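Local coordinates for protein cysteine desulfurase (Thermococcus onnurineus, PDB 5B7S) that probably catalyses the pyridoxal 5'-phosphate-dependent removal of sulfur from L-cysteine, leaving L-alanine and passing the sulfur to a carrier, at residues E133-L138 with C376-M381. Residues are numbered along the deposited sequence; the frame is centred on the assembly and turned at random.
Sequences EHHSDL and CALPVM
E133 meets the second segment through its backbone, the carbonyl O resting 4.0 Å from CB of A377; its carboxylate turns away, OE2 bonding to the T130 hydroxyl and the backbone N of Q181. H134, one of the residues that bind pyridoxal 5'-phosphate, brings the CE1 corner of its ring to CB of C376 at 3.3 Å. The ring reaches this place because CG stands anti to the backbone N (chi1 170°), and SG of C376 lies obliquely to it, 4.8 Å from the ring centroid. A flat imidazole can lie in the cofactor site and still present that corner to C376, while its NE2 makes a weak bond to OG of S136 (3.3 Å). H135 bears the main link: its backbone N donates to O of C376 at 2.7 Å. The same oxygen sits over the centre of the H135 ring, 3.2 Å above its plane, while CB of L378 and CD of P379 border the ring edge at NE2, a slot that a flat side chain fits. An alanine here would keep the backbone bond but would probably open a gap between the C376 carbonyl, L378 and P379. Farther along, L138, the N-cap of helix 139-148, offers its CD1 to CG of P379 at 4.3 Å, an apolar branch suited to the proline ring. In this class-V aminotransferase fold the contact thus joins the loop between strand 126-129 of the seven-stranded sheet and helix 139-148 to the turn leading from strand 368-373 into helix 378-384, with V270 of the second subunit packed against both H135 and L378.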
loop_
_atom_site.group_PDB
_atom_site.type_symbol
_atom_site.label_atom_id
_atom_site.label_comp_id
_atom_site.label_asym_id
_atom_site.label_seq_id
_atom_site.Cartn_x
_atom_site.Cartn_y
_atom_site.Cartn_z
ATOM N N GLU B 133 -11.937 5.582 -19.784
ATOM C CA GLU B 133 -11.413 5.137 -18.506
ATOM C C GLU B 133 -9.949 5.500 -18.340
ATOM O O GLU B 133 -9.187 5.505 -19.303
ATOM C CB GLU B 133 -11.552 3.617 -18.358
ATOM C CG GLU B 133 -12.982 3.108 -18.357
ATOM C CD GLU B 133 -13.844 3.728 -17.277
ATOM O OE1 GLU B 133 -13.326 4.012 -16.174
ATOM O OE2 GLU B 133 -15.049 3.936 -17.534
ATOM N N HIS B 134 -9.586 5.823 -17.103
ATOM C CA HIS B 134 -8.191 5.860 -16.669
ATOM C C HIS B 134 -7.609 4.431 -16.841
ATOM O O HIS B 134 -8.330 3.420 -16.706
ATOM C CB HIS B 134 -8.149 6.367 -15.220
ATOM C CG HIS B 134 -6.823 6.234 -14.541
ATOM N ND1 HIS B 134 -5.905 7.262 -14.459
ATOM C CD2 HIS B 134 -6.292 5.202 -13.849
ATOM C CE1 HIS B 134 -4.854 6.854 -13.769
ATOM N NE2 HIS B 134 -5.055 5.601 -13.404
ATOM N N HIS B 135 -6.318 4.346 -17.161
ATOM C CA HIS B 135 -5.685 3.047 -17.474
ATOM C C HIS B 135 -5.974 1.917 -16.468
ATOM O O HIS B 135 -6.184 0.772 -16.861
ATOM C CB HIS B 135 -4.175 3.205 -17.710
ATOM C CG HIS B 135 -3.850 3.939 -18.975
ATOM N ND1 HIS B 135 -2.658 4.606 -19.176
ATOM C CD2 HIS B 135 -4.584 4.135 -20.095
ATOM C CE1 HIS B 135 -2.669 5.171 -20.369
ATOM N NE2 HIS B 135 -3.825 4.894 -20.950
ATOM N N SER B 136 -5.955 2.260 -15.181
ATOM C CA SER B 136 -6.299 1.337 -14.083
ATOM C C SER B 136 -7.753 0.854 -14.024
ATOM O O SER B 136 -8.031 -0.083 -13.284
ATOM C CB SER B 136 -5.901 1.932 -12.718
ATOM O OG SER B 136 -4.555 2.379 -12.737
ATOM N N ASP B 137 -8.678 1.473 -14.768
ATOM C CA ASP B 137 -10.040 0.896 -14.960
ATOM C C ASP B 137 -10.329 0.461 -16.424
ATOM O O ASP B 137 -11.462 0.595 -16.913
ATOM C CB ASP B 137 -11.152 1.827 -14.414
ATOM C CG ASP B 137 -12.514 1.106 -14.267
ATOM O OD1 ASP B 137 -12.515 -0.058 -13.795
ATOM O OD2 ASP B 137 -13.578 1.689 -14.632
ATOM N N LEU B 138 -9.308 -0.049 -17.120
ATOM C CA LEU B 138 -9.525 -0.803 -18.362
ATOM C C LEU B 138 -8.589 -1.960 -18.516
ATOM O O LEU B 138 -9.038 -3.087 -18.640
ATOM C CB LEU B 138 -9.550 0.061 -19.619
ATOM C CG LEU B 138 -8.317 0.376 -20.449
ATOM C CD1 LEU B 138 -8.727 0.723 -21.863
ATOM C CD2 LEU B 138 -7.577 1.525 -19.814
ATOM N N CYS B 376 -2.735 9.333 -18.023
ATOM C CA CYS B 376 -3.084 7.909 -17.887
ATOM C C CYS B 376 -4.444 7.543 -18.544
ATOM O O CYS B 376 -5.174 6.676 -18.039
ATOM C CB CYS B 376 -3.026 7.474 -16.394
ATOM S SG CYS B 376 -1.435 7.665 -15.503
ATOM N N ALA B 377 -4.763 8.194 -19.677
ATOM C CA ALA B 377 -6.031 7.983 -20.425
ATOM C C ALA B 377 -5.847 8.219 -21.944
ATOM O O ALA B 377 -6.627 8.938 -22.590
ATOM C CB ALA B 377 -7.129 8.884 -19.867
ATOM N N LEU B 378 -4.781 7.625 -22.485
ATOM C CA LEU B 378 -4.480 7.631 -23.910
ATOM C C LEU B 378 -5.670 7.343 -24.843
ATOM O O LEU B 378 -5.768 7.972 -25.886
ATOM C CB LEU B 378 -3.339 6.648 -24.223
ATOM C CG LEU B 378 -1.914 7.122 -23.915
ATOM C CD1 LEU B 378 -0.941 5.958 -23.702
ATOM C CD2 LEU B 378 -1.412 8.049 -25.017
ATOM N N PRO B 379 -6.557 6.372 -24.496
ATOM C CA PRO B 379 -7.752 6.163 -25.332
ATOM C C PRO B 379 -8.577 7.422 -25.559
ATOM O O PRO B 379 -9.018 7.667 -26.688
ATOM C CB PRO B 379 -8.546 5.136 -24.534
ATOM C CG PRO B 379 -7.491 4.296 -23.916
ATOM C CD PRO B 379 -6.403 5.269 -23.523
ATOM N N VAL B 380 -8.752 8.209 -24.492
ATOM C CA VAL B 380 -9.472 9.487 -24.549
ATOM C C VAL B 380 -8.787 10.387 -25.562
ATOM O O VAL B 380 -9.409 10.800 -26.535
ATOM C CB VAL B 380 -9.525 10.204 -23.181
ATOM C CG1 VAL B 380 -10.223 11.552 -23.309
ATOM C CG2 VAL B 380 -10.265 9.373 -22.149
ATOM N N MET B 381 -7.496 10.626 -25.346
ATOM C CA MET B 381 -6.632 11.418 -26.264
ATOM C C MET B 381 -6.760 11.019 -27.743
ATOM O O MET B 381 -6.735 11.885 -28.637
ATOM C CB MET B 381 -5.151 11.285 -25.874
ATOM C CG MET B 381 -4.773 11.716 -24.471
ATOM S SD MET B 381 -5.292 13.399 -24.114
ATOM C CE MET B 381 -6.916 13.189 -23.372
#